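MgGH51 (Meripilus giganteus, PDB 6ZPV) catalyses the hydrolysis of terminal alpha-L-arabinofuranosyl groups from arabinofuranosides, as a fungal glycosidase of family GH51. Local coordinates at residues 82-87 and 188-193; 125-130 and 148-153; 401-406 and 438-443; 431-436 and 446-451. All coordinates share one frame; numbering follows the deposited sequence.

Overall arrangement
The four contacts fall into two groups at distant parts of the chain. Contacts 1 and 2 lie in the beta sandwich, with centres about 13 Å apart. Contact 1 joins strands of one sheet and contact 2 strands of the other. They meet where Gln188 packs on Phe126 and Phe192 on Leu130. Contacts 3 and 4 lie at the C-terminal ends of neighbouring strands 396-403 and 424-432 of the parallel barrel and in the loop that follows, with centres about 6 Å apart. A probable hydrogen bond of 2.9 Å from Ile433 N to Gln403 O joins them. The centres of contacts 1 and 3 are about 50 Å apart. Contact 3 includes Tyr402, whose OH bonds to a glycerol, probably from the crystallisation liquor.

Contact 1: 82-87 and 188-193; sequences LQFSVP and QTINFA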
loop_
_atom_site.group_PDB
_atom_site.type_symbol
_atom_site.label_atom_id
_atom_site.label_comp_id
_atom_site.label_asym_id
_atom_site.label_seq_id
_atom_site.Cartn_x
_atom_site.Cartn_y
_atom_site.Cartn_z
ATOM N N LEU A 82 -26.979 5.517 -11.209
ATOM C CA LEU A 82 -27.906 4.450 -10.821
ATOM C C LEU A 82 -29.326 4.992 -11.040
ATOM O O LEU A 82 -29.743 5.927 -10.351
ATOM C CB LEU A 82 -27.649 4.036 -9.387
ATOM C CG LEU A 82 -28.531 2.942 -8.850
ATOM C CD1 LEU A 82 -28.241 1.613 -9.550
ATOM C CD2 LEU A 82 -28.349 2.807 -7.340
ATOM N N GLN A 83 -30.054 4.353 -11.924
ATOM C CA GLN A 83 -31.470 4.648 -12.137
ATOM C C GLN A 83 -32.284 3.700 -11.233
ATOM O O GLN A 83 -32.241 2.465 -11.410
ATOM C CB GLN A 83 -31.828 4.430 -13.605
ATOM C CG GLN A 83 -33.291 4.697 -13.886
ATOM C CD GLN A 83 -33.584 4.331 -15.323
ATOM O OE1 GLN A 83 -33.585 5.233 -16.198
ATOM N NE2 GLN A 83 -33.701 3.018 -15.579
ATOM N N PHE A 84 -32.987 4.296 -10.290
ATOM C CA PHE A 84 -33.820 3.628 -9.270
ATOM C C PHE A 84 -35.288 3.908 -9.527
ATOM O O PHE A 84 -35.696 5.046 -9.577
ATOM C CB PHE A 84 -33.418 4.145 -7.886
ATOM C CG PHE A 84 -34.391 3.850 -6.774
ATOM C CD1 PHE A 84 -34.618 2.554 -6.332
ATOM C CD2 PHE A 84 -35.112 4.863 -6.189
ATOM C CE1 PHE A 84 -35.514 2.302 -5.309
ATOM C CE2 PHE A 84 -36.002 4.608 -5.134
ATOM C CZ PHE A 84 -36.172 3.315 -4.691
ATOM N N SER A 85 -36.082 2.857 -9.687
ATOM C CA SER A 85 -37.532 3.019 -9.927
ATOM C C SER A 85 -38.314 2.156 -8.930
ATOM O O SER A 85 -37.905 1.012 -8.642
ATOM C CB SER A 85 -37.896 2.648 -11.340
ATOM O OG SER A 85 -37.255 3.523 -12.264
ATOM N N VAL A 86 -39.428 2.659 -8.472
ATOM C CA VAL A 86 -40.356 1.945 -7.582
ATOM C C VAL A 86 -41.607 1.613 -8.417
ATOM O O VAL A 86 -42.245 2.516 -8.950
ATOM C CB VAL A 86 -40.760 2.798 -6.377
ATOM C CG1 VAL A 86 -41.728 2.051 -5.489
ATOM C CG2 VAL A 86 -39.526 3.269 -5.607
ATOM N N PRO A 87 -41.959 0.333 -8.578
ATOM C CA PRO A 87 -43.181 0.004 -9.306
ATOM C C PRO A 87 -44.413 0.644 -8.690
ATOM O O PRO A 87 -44.473 0.977 -7.506
ATOM C CB PRO A 87 -43.248 -1.509 -9.165
ATOM C CG PRO A 87 -41.794 -1.940 -9.069
ATOM C CD PRO A 87 -41.206 -0.863 -8.171
ATOM N N GLN A 188 -42.228 6.226 -8.832
ATOM C CA GLN A 188 -41.171 7.247 -8.978
ATOM C C GLN A 188 -39.916 6.677 -9.630
ATOM O O GLN A 188 -39.599 5.492 -9.395
ATOM C CB GLN A 188 -40.803 7.848 -7.617
ATOM C CG GLN A 188 -41.950 8.556 -6.922
ATOM C CD GLN A 188 -42.423 9.828 -7.569
ATOM O OE1 GLN A 188 -41.590 10.543 -8.155
ATOM N NE2 GLN A 188 -43.688 10.135 -7.367
ATOM N N THR A 189 -39.147 7.545 -10.275
ATOM C CA THR A 189 -37.769 7.223 -10.716
ATOM C C THR A 189 -36.825 8.318 -10.206
ATOM O O THR A 189 -37.158 9.520 -10.311
ATOM C CB THR A 189 -37.648 7.115 -12.224
ATOM O OG1 THR A 189 -38.465 6.063 -12.687
ATOM C CG2 THR A 189 -36.222 6.885 -12.676
ATOM N N ILE A 190 -35.725 7.921 -9.590
ATOM C CA ILE A 190 -34.689 8.847 -9.123
ATOM C C ILE A 190 -33.355 8.378 -9.714
ATOM O O ILE A 190 -33.066 7.158 -9.730
ATOM C CB ILE A 190 -34.594 8.872 -7.572
ATOM C CG1 ILE A 190 -35.959 9.210 -6.941
ATOM C CG2 ILE A 190 -33.532 9.859 -7.147
ATOM C CD1 ILE A 190 -35.997 9.050 -5.442
ATOM N N ASN A 191 -32.545 9.315 -10.196
ATOM C CA ASN A 191 -31.171 9.018 -10.638
ATOM C C ASN A 191 -30.217 9.388 -9.480
ATOM O O ASN A 191 -30.339 10.478 -8.884
ATOM C CB ASN A 191 -30.750 9.771 -11.876
ATOM C CG ASN A 191 -31.417 9.338 -13.173
ATOM O OD1 ASN A 191 -32.363 8.548 -13.149
ATOM N ND2 ASN A 191 -30.924 9.889 -14.301
ATOM N N PHE A 192 -29.250 8.487 -9.220
ATOM C CA PHE A 192 -28.244 8.688 -8.169
ATOM C C PHE A 192 -26.848 8.621 -8.745
ATOM O O PHE A 192 -26.629 7.883 -9.739
ATOM C CB PHE A 192 -28.377 7.611 -7.078
ATOM C CG PHE A 192 -29.624 7.651 -6.236
ATOM C CD1 PHE A 192 -29.638 8.392 -5.087
ATOM C CD2 PHE A 192 -30.767 6.897 -6.584
ATOM C CE1 PHE A 192 -30.774 8.408 -4.287
ATOM C CE2 PHE A 192 -31.871 6.926 -5.761
ATOM C CZ PHE A 192 -31.878 7.672 -4.621
ATOM N N ALA A 193 -25.914 9.282 -8.101
ATOM C CA ALA A 193 -24.515 9.222 -8.526
ATOM C C ALA A 193 -23.629 9.490 -7.324
ATOM O O ALA A 193 -24.069 10.089 -6.339
ATOM C CB ALA A 193 -24.229 10.223 -9.649
HETATM O O HOH W 1 -33.737 7.870 -15.423
#
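Strands 80-85 and 189-198 run antiparallel as neighbours in a five-stranded sheet, and Leu82 to Ser85 pair with Phe192 to Thr189. Leu82 with Phe192 and Phe84 with Ile190 are hydrogen-bonded pairs. Gln83 with Asn191 and Ser85 with Thr189 are non-hydrogen-bonded pairs. Phe84 N donates to Ile190 O at 2.9 Å, and Ile190 N returns the bond to Phe84 O. Past the last pair, Val86 N still reaches Gln188 O at 3.0 Å.

The two faces of the sheet differ. On one, Phe84 and Phe192 lie alongside each other. Phe84 CB meets the rim of the Phe192 ring in its plane, 3.8 Å from Phe192 CE2. Ile190 CG2 lies over one face of that same ring, toward its rim. This apolar face is turned to the interior of a beta sandwich. There Phe96, from strand 93-98 of the second sheet, makes edge-to-face contacts with both rings.

The other face is polar. Gln83 runs out extended, its CG anti to the backbone N (chi1 179°), and passes Thr189 CG2 at 3.9 Å from CG. Its amide plane is turned 44° from that of Asn191. One water joins the two amides, donating to Gln83 OE1 at 2.8 Å and to Asn191 OD1 at 2.7 Å. Asn191 ND2 is held by Asp70. Further along, Ser85 OG and Thr189 OG1 share a hydrogen bond of 2.8 Å in one of two modelled conformers of Ser85, so this bond may not be present in both.

Contact 2: 125-130 and 148-153; sequences SFSGAL and QIRGTT
Arg150 folds back alongside Ser127 from the adjoining strand. Its CB stands 4.0 Å from Phe126 O. The chain bends at chi2 (-72°), which brings CD round to 3.6 Å from Ser127 OG. Beyond CD, Ser127 OG sits over one face of the guanidinium, above its centre, 3.0 Å from Arg150 CZ. The angles are too poor for a hydrogen bond from NE or NH1 to this oxygen. At the tip, NH1 instead donates within its own strand. It reaches Gln148 OE1 at 2.8 Å, on a lone pair in the carbonyl plane, and Ile149 O at 2.9 Å from well above the carbonyl plane. Ile149 O also accepts from Gly128 N, so two donors grip it. A water links Ser127 OG to Gln148 OE1.

On the other face of the sheet, Ile149 CG1 meets the edge of the Phe126 ring, 3.8 Å from CE2. Ile149 CD1 reaches Leu130 CB at 4.0 Å. An alanine in place of Ile149 would probably leave a gap beside the edge of the Phe126 ring and Leu130 CB. Gly128 and Ile149 form a hydrogen-bonded pair. The bond from Gly151 N to Phe126 O, 2.9 Å, continues the pairing past the open end of the antiparallel beta hairpin of strands 127-136 and 141-150, the second an edge strand of its five-stranded sheet.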
loop_
_atom_site.group_PDB
_atom_site.type_symbol
_atom_site.label_atom_id
_atom_site.label_comp_id
_atom_site.label_asym_id
_atom_site.label_seq_id
_atom_site.Cartn_x
_atom_site.Cartn_y
_atom_site.Cartn_z
ATOM N N SER A 125 -44.652 15.073 -8.113
ATOM C CA SER A 125 -45.206 15.559 -6.814
ATOM C C SER A 125 -44.707 14.729 -5.620
ATOM O O SER A 125 -45.177 14.956 -4.490
ATOM C CB SER A 125 -46.692 15.528 -6.833
ATOM O OG SER A 125 -47.164 14.195 -7.049
ATOM N N PHE A 126 -43.690 13.897 -5.780
ATOM C CA PHE A 126 -43.179 13.122 -4.622
ATOM C C PHE A 126 -42.880 14.069 -3.483
ATOM O O PHE A 126 -42.195 15.091 -3.629
ATOM C CB PHE A 126 -41.901 12.350 -5.002
ATOM C CG PHE A 126 -41.359 11.579 -3.828
ATOM C CD1 PHE A 126 -41.942 10.371 -3.465
ATOM C CD2 PHE A 126 -40.338 12.060 -3.048
ATOM C CE1 PHE A 126 -41.498 9.690 -2.342
ATOM C CE2 PHE A 126 -39.865 11.366 -1.944
ATOM C CZ PHE A 126 -40.457 10.182 -1.592
ATOM N N SER A 127 -43.187 13.610 -2.276
ATOM C CA SER A 127 -42.791 14.309 -1.035
ATOM C C SER A 127 -42.595 13.260 0.051
ATOM O O SER A 127 -43.533 12.516 0.376
ATOM C CB SER A 127 -43.821 15.303 -0.609
ATOM O OG SER A 127 -43.516 15.980 0.573
ATOM N N GLY A 128 -41.390 13.142 0.565
ATOM C CA GLY A 128 -41.126 12.105 1.591
ATOM C C GLY A 128 -39.685 12.082 1.999
ATOM O O GLY A 128 -38.843 12.805 1.400
ATOM N N ALA A 129 -39.389 11.301 3.011
ATOM C CA ALA A 129 -38.007 11.167 3.530
ATOM C C ALA A 129 -37.204 10.207 2.666
ATOM O O ALA A 129 -37.695 9.135 2.295
ATOM C CB ALA A 129 -38.067 10.607 4.950
ATOM N N LEU A 130 -35.937 10.568 2.455
ATOM C CA LEU A 130 -34.894 9.687 1.903
ATOM C C LEU A 130 -34.109 9.232 3.125
ATOM O O LEU A 130 -33.557 10.107 3.873
ATOM C CB LEU A 130 -34.083 10.500 0.911
ATOM C CG LEU A 130 -32.869 9.903 0.206
ATOM C CD1 LEU A 130 -31.799 9.319 1.093
ATOM C CD2 LEU A 130 -33.122 9.079 -1.011
ATOM N N GLN A 148 -35.778 15.158 4.202
ATOM C CA GLN A 148 -36.965 15.287 3.324
ATOM C C GLN A 148 -36.512 15.692 1.918
ATOM O O GLN A 148 -35.694 16.620 1.774
ATOM C CB GLN A 148 -37.903 16.343 3.938
ATOM C CG GLN A 148 -38.722 15.795 5.117
ATOM C CD GLN A 148 -39.800 14.842 4.672
ATOM O OE1 GLN A 148 -40.408 15.051 3.631
ATOM N NE2 GLN A 148 -40.115 13.814 5.486
ATOM N N ILE A 149 -37.010 15.016 0.891
ATOM C CA ILE A 149 -36.780 15.390 -0.502
ATOM C C ILE A 149 -38.112 15.564 -1.225
ATOM O O ILE A 149 -39.170 15.101 -0.766
ATOM C CB ILE A 149 -35.864 14.399 -1.241
ATOM C CG1 ILE A 149 -36.527 13.033 -1.478
ATOM C CG2 ILE A 149 -34.542 14.234 -0.479
ATOM C CD1 ILE A 149 -35.754 12.073 -2.348
ATOM N N ARG A 150 -38.033 16.185 -2.375
ATOM C CA ARG A 150 -39.194 16.525 -3.188
ATOM C C ARG A 150 -38.913 16.149 -4.628
ATOM O O ARG A 150 -37.819 16.385 -5.170
ATOM C CB ARG A 150 -39.560 18.010 -3.136
ATOM C CG ARG A 150 -39.886 18.522 -1.756
ATOM C CD ARG A 150 -41.181 18.051 -1.199
ATOM N NE ARG A 150 -41.478 18.499 0.158
ATOM C CZ ARG A 150 -41.211 17.825 1.299
ATOM N NH1 ARG A 150 -40.498 16.684 1.321
ATOM N NH2 ARG A 150 -41.589 18.350 2.438
ATOM N N GLY A 151 -39.941 15.621 -5.312
ATOM C CA GLY A 151 -39.887 15.271 -6.730
ATOM C C GLY A 151 -39.698 16.455 -7.658
ATOM O O GLY A 151 -39.395 16.226 -8.846
ATOM N N THR A 152 -39.828 17.669 -7.151
ATOM C CA THR A 152 -39.529 18.884 -7.955
ATOM C C THR A 152 -38.023 19.151 -8.004
ATOM O O THR A 152 -37.611 20.078 -8.724
ATOM C CB THR A 152 -40.319 20.062 -7.402
ATOM O OG1 THR A 152 -40.139 20.122 -5.990
ATOM C CG2 THR A 152 -41.817 19.939 -7.721
ATOM N N THR A 153 -37.223 18.378 -7.269
ATOM C CA THR A 153 -35.754 18.583 -7.293
ATOM C C THR A 153 -35.195 17.876 -8.542
ATOM O O THR A 153 -34.856 16.668 -8.468
ATOM C CB THR A 153 -35.136 18.161 -5.959
ATOM O OG1 THR A 153 -35.665 18.999 -4.937
ATOM C CG2 THR A 153 -33.626 18.240 -6.011
HETATM O O HOH W 2 -43.224 14.855 3.107
#

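Contact 3: 401-406 and 438-443; sequences VYQTPT and NDLFGT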
loop_
_atom_site.group_PDB
_atom_site.type_symbol
_atom_site.label_atom_id
_atom_site.label_comp_id
_atom_site.label_asym_id
_atom_site.label_seq_id
_atom_site.Cartn_x
_atom_site.Cartn_y
_atom_site.Cartn_z
ATOM N N VAL A 401 13.259 -8.945 -6.646
ATOM C CA VAL A 401 13.432 -10.421 -6.680
ATOM C C VAL A 401 12.315 -11.118 -5.901
ATOM O O VAL A 401 12.083 -10.809 -4.720
ATOM C CB VAL A 401 14.832 -10.854 -6.211
ATOM C CG1 VAL A 401 15.136 -10.489 -4.762
ATOM C CG2 VAL A 401 15.012 -12.342 -6.455
ATOM N N TYR A 402 11.711 -12.090 -6.538
ATOM C CA TYR A 402 10.775 -13.051 -5.939
ATOM C C TYR A 402 11.378 -14.423 -6.067
ATOM O O TYR A 402 11.756 -14.849 -7.166
ATOM C CB TYR A 402 9.420 -12.954 -6.623
ATOM C CG TYR A 402 8.773 -11.600 -6.454
ATOM C CD1 TYR A 402 8.195 -11.227 -5.264
ATOM C CD2 TYR A 402 8.788 -10.694 -7.485
ATOM C CE1 TYR A 402 7.641 -9.970 -5.104
ATOM C CE2 TYR A 402 8.248 -9.437 -7.314
ATOM C CZ TYR A 402 7.674 -9.053 -6.126
ATOM O OH TYR A 402 7.063 -7.831 -5.931
ATOM N N GLN A 403 11.519 -15.137 -4.940
ATOM C CA GLN A 403 12.334 -16.375 -4.927
ATOM C C GLN A 403 11.876 -17.288 -3.804
ATOM O O GLN A 403 10.887 -17.005 -3.086
ATOM C CB GLN A 403 13.822 -16.018 -4.914
ATOM C CG GLN A 403 14.556 -16.242 -6.215
ATOM C CD GLN A 403 14.615 -17.681 -6.687
ATOM O OE1 GLN A 403 14.281 -18.592 -5.922
ATOM N NE2 GLN A 403 15.008 -17.908 -7.942
ATOM N N THR A 404 12.577 -18.398 -3.595
ATOM C CA THR A 404 12.270 -19.317 -2.512
ATOM C C THR A 404 12.897 -18.819 -1.213
ATOM O O THR A 404 13.891 -18.078 -1.214
ATOM C CB THR A 404 12.843 -20.693 -2.815
ATOM O OG1 THR A 404 14.258 -20.644 -2.771
ATOM C CG2 THR A 404 12.354 -21.334 -4.101
ATOM N N PRO A 405 12.371 -19.292 -0.058
ATOM C CA PRO A 405 13.053 -18.955 1.204
ATOM C C PRO A 405 14.541 -19.288 1.211
ATOM O O PRO A 405 15.373 -18.536 1.733
ATOM C CB PRO A 405 12.234 -19.759 2.255
ATOM C CG PRO A 405 10.874 -19.875 1.627
ATOM C CD PRO A 405 11.123 -20.070 0.135
ATOM N N THR A 406 14.873 -20.468 0.645
ATOM C CA THR A 406 16.261 -20.934 0.609
ATOM C C THR A 406 17.127 -19.987 -0.229
ATOM O O THR A 406 18.248 -19.678 0.163
ATOM C CB THR A 406 16.293 -22.372 0.118
ATOM O OG1 THR A 406 15.616 -23.161 1.105
ATOM C CG2 THR A 406 17.693 -22.885 -0.102
ATOM N N ASN A 438 11.152 -24.022 -9.628
ATOM C CA ASN A 438 10.865 -24.097 -11.067
ATOM C C ASN A 438 9.470 -23.610 -11.438
ATOM O O ASN A 438 9.166 -23.554 -12.645
ATOM C CB ASN A 438 11.163 -25.475 -11.633
ATOM C CG ASN A 438 12.629 -25.765 -11.669
ATOM O OD1 ASN A 438 13.434 -24.989 -12.169
ATOM N ND2 ASN A 438 12.970 -26.944 -11.228
ATOM N N ASP A 439 8.643 -23.219 -10.468
ATOM C CA ASP A 439 7.258 -22.711 -10.737
ATOM C C ASP A 439 6.890 -21.706 -9.652
ATOM O O ASP A 439 5.881 -21.883 -8.963
ATOM C CB ASP A 439 6.269 -23.876 -10.810
ATOM C CG ASP A 439 4.877 -23.510 -11.305
ATOM O OD1 ASP A 439 4.755 -22.454 -11.995
ATOM O OD2 ASP A 439 3.943 -24.288 -11.050
ATOM N N LEU A 440 7.717 -20.724 -9.470
ATOM C CA LEU A 440 7.582 -19.777 -8.340
ATOM C C LEU A 440 6.255 -19.048 -8.332
ATOM O O LEU A 440 5.728 -18.761 -7.239
ATOM C CB LEU A 440 8.689 -18.725 -8.424
ATOM C CG LEU A 440 10.098 -19.158 -7.999
ATOM C CD1 LEU A 440 11.121 -18.158 -8.511
ATOM C CD2 LEU A 440 10.264 -19.382 -6.522
ATOM N N PHE A 441 5.712 -18.810 -9.540
ATOM C CA PHE A 441 4.463 -18.054 -9.704
ATOM C C PHE A 441 3.263 -18.953 -9.837
ATOM O O PHE A 441 2.237 -18.497 -10.343
ATOM C CB PHE A 441 4.643 -16.983 -10.777
ATOM C CG PHE A 441 5.919 -16.176 -10.631
ATOM C CD1 PHE A 441 6.012 -15.180 -9.700
ATOM C CD2 PHE A 441 7.094 -16.481 -11.331
ATOM C CE1 PHE A 441 7.197 -14.484 -9.482
ATOM C CE2 PHE A 441 8.259 -15.801 -11.104
ATOM C CZ PHE A 441 8.327 -14.818 -10.159
ATOM N N GLY A 442 3.376 -20.205 -9.433
ATOM C CA GLY A 442 2.271 -21.169 -9.480
ATOM C C GLY A 442 1.302 -21.105 -8.343
ATOM O O GLY A 442 1.218 -20.072 -7.639
ATOM N N THR A 443 0.574 -22.207 -8.199
ATOM C CA THR A 443 -0.522 -22.322 -7.223
ATOM C C THR A 443 -0.013 -22.759 -5.849
ATOM O O THR A 443 1.117 -23.359 -5.747
ATOM C CB THR A 443 -1.565 -23.312 -7.721
ATOM O OG1 THR A 443 -0.888 -24.567 -7.739
ATOM C CG2 THR A 443 -2.104 -22.943 -9.084
#
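Leu440 is carried toward Gln403 and Thr404 by its first two torsions. CG lies anti to the carbonyl carbon (chi1 -76°), and the extended chi2 (164°) sends CD1 onward. Its partners sit at and just past the C-terminal end of strand 396-403, one of the eight parallel strands of the (beta/alpha)8 barrel of this family. Leu440 itself comes from the loop between strand 424-432 and helix 454-469. The loop makes a type I turn from Asp439 to Gly442.

The two methyls of Leu440 part company. CD1 approaches Tyr402 O at 3.6 Å and the amide of Gln403, whose NE2 is 3.9 Å away. CD2 packs on Thr404 CG2 at 3.7 Å, and these two side chains meet at about a right angle. The contact is apolar on the loop side, with no hydrogen bond between the segments.

The strand end is held by its own polar groups. The Gln403 chain bends at chi2, and its OE1 accepts from Thr404 N at 2.9 Å. Thr404 is the N-cap of helix 405-410. Its OG1 caps the backbone N of Trp407. Tyr402 points its hydroxyl away from the loop, to Glu429 and a glycerol that is probably from the crystallisation liquor, while its ring meets Trp491 edge to face.

Phe441 adds a second patch at the surface. Leu440 CB lies 3.9 Å above one face of its ring, toward the rim, and Phe441 CE1 comes to 3.9 Å from Tyr402 CB.

Contact 4: 431-436 and 446-451; sequences AAISTN and DGRLAF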
loop_
_atom_site.group_PDB
_atom_site.type_symbol
_atom_site.label_atom_id
_atom_site.label_comp_id
_atom_site.label_asym_id
_atom_site.label_seq_id
_atom_site.Cartn_x
_atom_site.Cartn_y
_atom_site.Cartn_z
ATOM N N ALA A 431 10.394 -10.707 -1.927
ATOM C CA ALA A 431 9.659 -11.599 -1.044
ATOM C C ALA A 431 10.007 -13.039 -1.396
ATOM O O ALA A 431 10.228 -13.378 -2.583
ATOM C CB ALA A 431 8.139 -11.471 -1.207
ATOM N N ALA A 432 10.014 -13.892 -0.375
ATOM C CA ALA A 432 10.055 -15.361 -0.579
ATOM C C ALA A 432 8.627 -15.843 -0.780
ATOM O O ALA A 432 7.831 -15.788 0.144
ATOM C CB ALA A 432 10.746 -16.015 0.603
ATOM N N ILE A 433 8.306 -16.293 -1.996
ATOM C CA ILE A 433 6.896 -16.477 -2.406
ATOM C C ILE A 433 6.468 -17.933 -2.527
ATOM O O ILE A 433 5.259 -18.153 -2.620
ATOM C CB ILE A 433 6.565 -15.715 -3.689
ATOM C CG1 ILE A 433 7.215 -16.312 -4.926
ATOM C CG2 ILE A 433 6.910 -14.232 -3.505
ATOM C CD1 ILE A 433 6.647 -15.740 -6.219
ATOM N N SER A 434 7.402 -18.884 -2.626
ATOM C CA SER A 434 7.089 -20.257 -2.980
ATOM C C SER A 434 8.269 -21.115 -2.585
ATOM O O SER A 434 9.408 -20.618 -2.580
ATOM C CB SER A 434 6.891 -20.365 -4.494
ATOM O OG SER A 434 6.721 -21.709 -4.903
ATOM N N THR A 435 8.013 -22.395 -2.336
ATOM C CA THR A 435 9.098 -23.350 -2.183
ATOM C C THR A 435 9.444 -24.073 -3.487
ATOM O O THR A 435 10.356 -24.922 -3.458
ATOM C CB THR A 435 8.757 -24.382 -1.100
ATOM O OG1 THR A 435 7.499 -24.986 -1.411
ATOM C CG2 THR A 435 8.610 -23.722 0.258
ATOM N N ASN A 436 8.782 -23.752 -4.593
ATOM C CA ASN A 436 8.993 -24.440 -5.868
ATOM C C ASN A 436 9.852 -23.570 -6.802
ATOM O O ASN A 436 9.361 -22.660 -7.467
ATOM C CB ASN A 436 7.664 -24.716 -6.513
ATOM C CG ASN A 436 7.752 -25.609 -7.748
ATOM O OD1 ASN A 436 8.834 -25.719 -8.375
ATOM N ND2 ASN A 436 6.601 -26.211 -8.095
ATOM N N ASP A 446 1.135 -26.307 -5.819
ATOM C CA ASP A 446 2.486 -26.440 -6.410
ATOM C C ASP A 446 3.493 -25.543 -5.664
ATOM O O ASP A 446 4.507 -25.157 -6.261
ATOM C CB ASP A 446 2.401 -26.120 -7.901
ATOM C CG ASP A 446 1.612 -27.135 -8.689
ATOM O OD1 ASP A 446 1.561 -28.301 -8.314
ATOM O OD2 ASP A 446 0.995 -26.722 -9.678
ATOM N N GLY A 447 3.285 -25.250 -4.381
ATOM C CA GLY A 447 4.337 -24.707 -3.498
ATOM C C GLY A 447 4.224 -23.204 -3.218
ATOM O O GLY A 447 4.962 -22.702 -2.351
ATOM N N ARG A 448 3.284 -22.501 -3.848
ATOM C CA ARG A 448 3.108 -21.065 -3.563
ATOM C C ARG A 448 2.633 -20.855 -2.142
ATOM O O ARG A 448 1.775 -21.591 -1.611
ATOM C CB ARG A 448 2.084 -20.490 -4.531
ATOM C CG ARG A 448 1.920 -18.994 -4.513
ATOM C CD ARG A 448 3.084 -18.288 -5.170
ATOM N NE ARG A 448 2.847 -16.859 -5.384
ATOM C CZ ARG A 448 2.300 -16.345 -6.483
ATOM N NH1 ARG A 448 1.947 -17.118 -7.497
ATOM N NH2 ARG A 448 2.162 -15.022 -6.591
ATOM N N LEU A 449 3.175 -19.818 -1.488
ATOM C CA LEU A 449 2.756 -19.512 -0.113
ATOM C C LEU A 449 1.482 -18.675 -0.152
ATOM O O LEU A 449 1.472 -17.569 -0.746
ATOM C CB LEU A 449 3.873 -18.774 0.596
ATOM C CG LEU A 449 5.178 -19.553 0.778
ATOM C CD1 LEU A 449 6.200 -18.776 1.534
ATOM C CD2 LEU A 449 4.996 -20.969 1.318
ATOM N N ALA A 450 0.413 -19.145 0.491
ATOM C CA ALA A 450 -0.825 -18.376 0.640
ATOM C C ALA A 450 -0.606 -17.153 1.565
ATOM O O ALA A 450 -1.242 -16.138 1.357
ATOM C CB ALA A 450 -1.911 -19.243 1.171
ATOM N N PHE A 451 0.249 -17.340 2.588
ATOM C CA PHE A 451 0.637 -16.306 3.547
ATOM C C PHE A 451 2.116 -16.519 3.836
ATOM O O PHE A 451 2.621 -17.635 3.714
ATOM C CB PHE A 451 -0.172 -16.450 4.856
ATOM C CG PHE A 451 -1.643 -16.184 4.710
ATOM C CD1 PHE A 451 -2.111 -14.881 4.656
ATOM C CD2 PHE A 451 -2.549 -17.224 4.603
ATOM C CE1 PHE A 451 -3.451 -14.595 4.460
ATOM C CE2 PHE A 451 -3.902 -16.973 4.414
ATOM C CZ PHE A 451 -4.343 -15.639 4.395
HETATM O O HOH W 3 4.733 -22.242 -6.580
HETATM O O HOH W 4 5.109 -24.470 0.047
#
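Asp446 O is gripped by two donors. Asn436 ND2 reaches it at 3.0 Å, with the oxygen in the plane of the Asn436 amide. A water donates to Asp446 O as well. The same water accepts from Ser434 OG at 2.7 Å. Asn436 CG lies anti to the backbone N (chi1 -172°), which puts it 3.6 Å from Asp446 O. An alanine in place of Asn436 would probably leave Asp446 O without its amide donor, with the water as its remaining partner among those described.

Ser434 OG also accepts from Asn436 N at 2.9 Å, which makes an ST turn. Next along, Gly447 O takes Thr435 N at 3.1 Å, the donor lying above the carbonyl plane. A second water donates to Gly447 O and bonds to Thr435 OG1. Gly447 has a positive phi (103°), where a side chain would jam against the preceding carbonyl.

Leu449 N donates to Ile433 O at 2.9 Å, nearly straight at 174°. Arg448 CD packs against the same oxygen at 3.4 Å. Ile433 CD1 lies over one face of the Arg448 guanidinium. That group is also held by Thr492 O and Gly442 O, and it makes a cation-pi contact with Trp491. Leu449 CD1 approaches Ala432 O at 3.7 Å.

The two segments close the loop that leaves barrel strand 424-432. Ala432, Thr435 and Leu449 touch helix 454-469, Ala432 also packs on helix 405-410, and Ile433 lies on Tyr402 of strand 396-403.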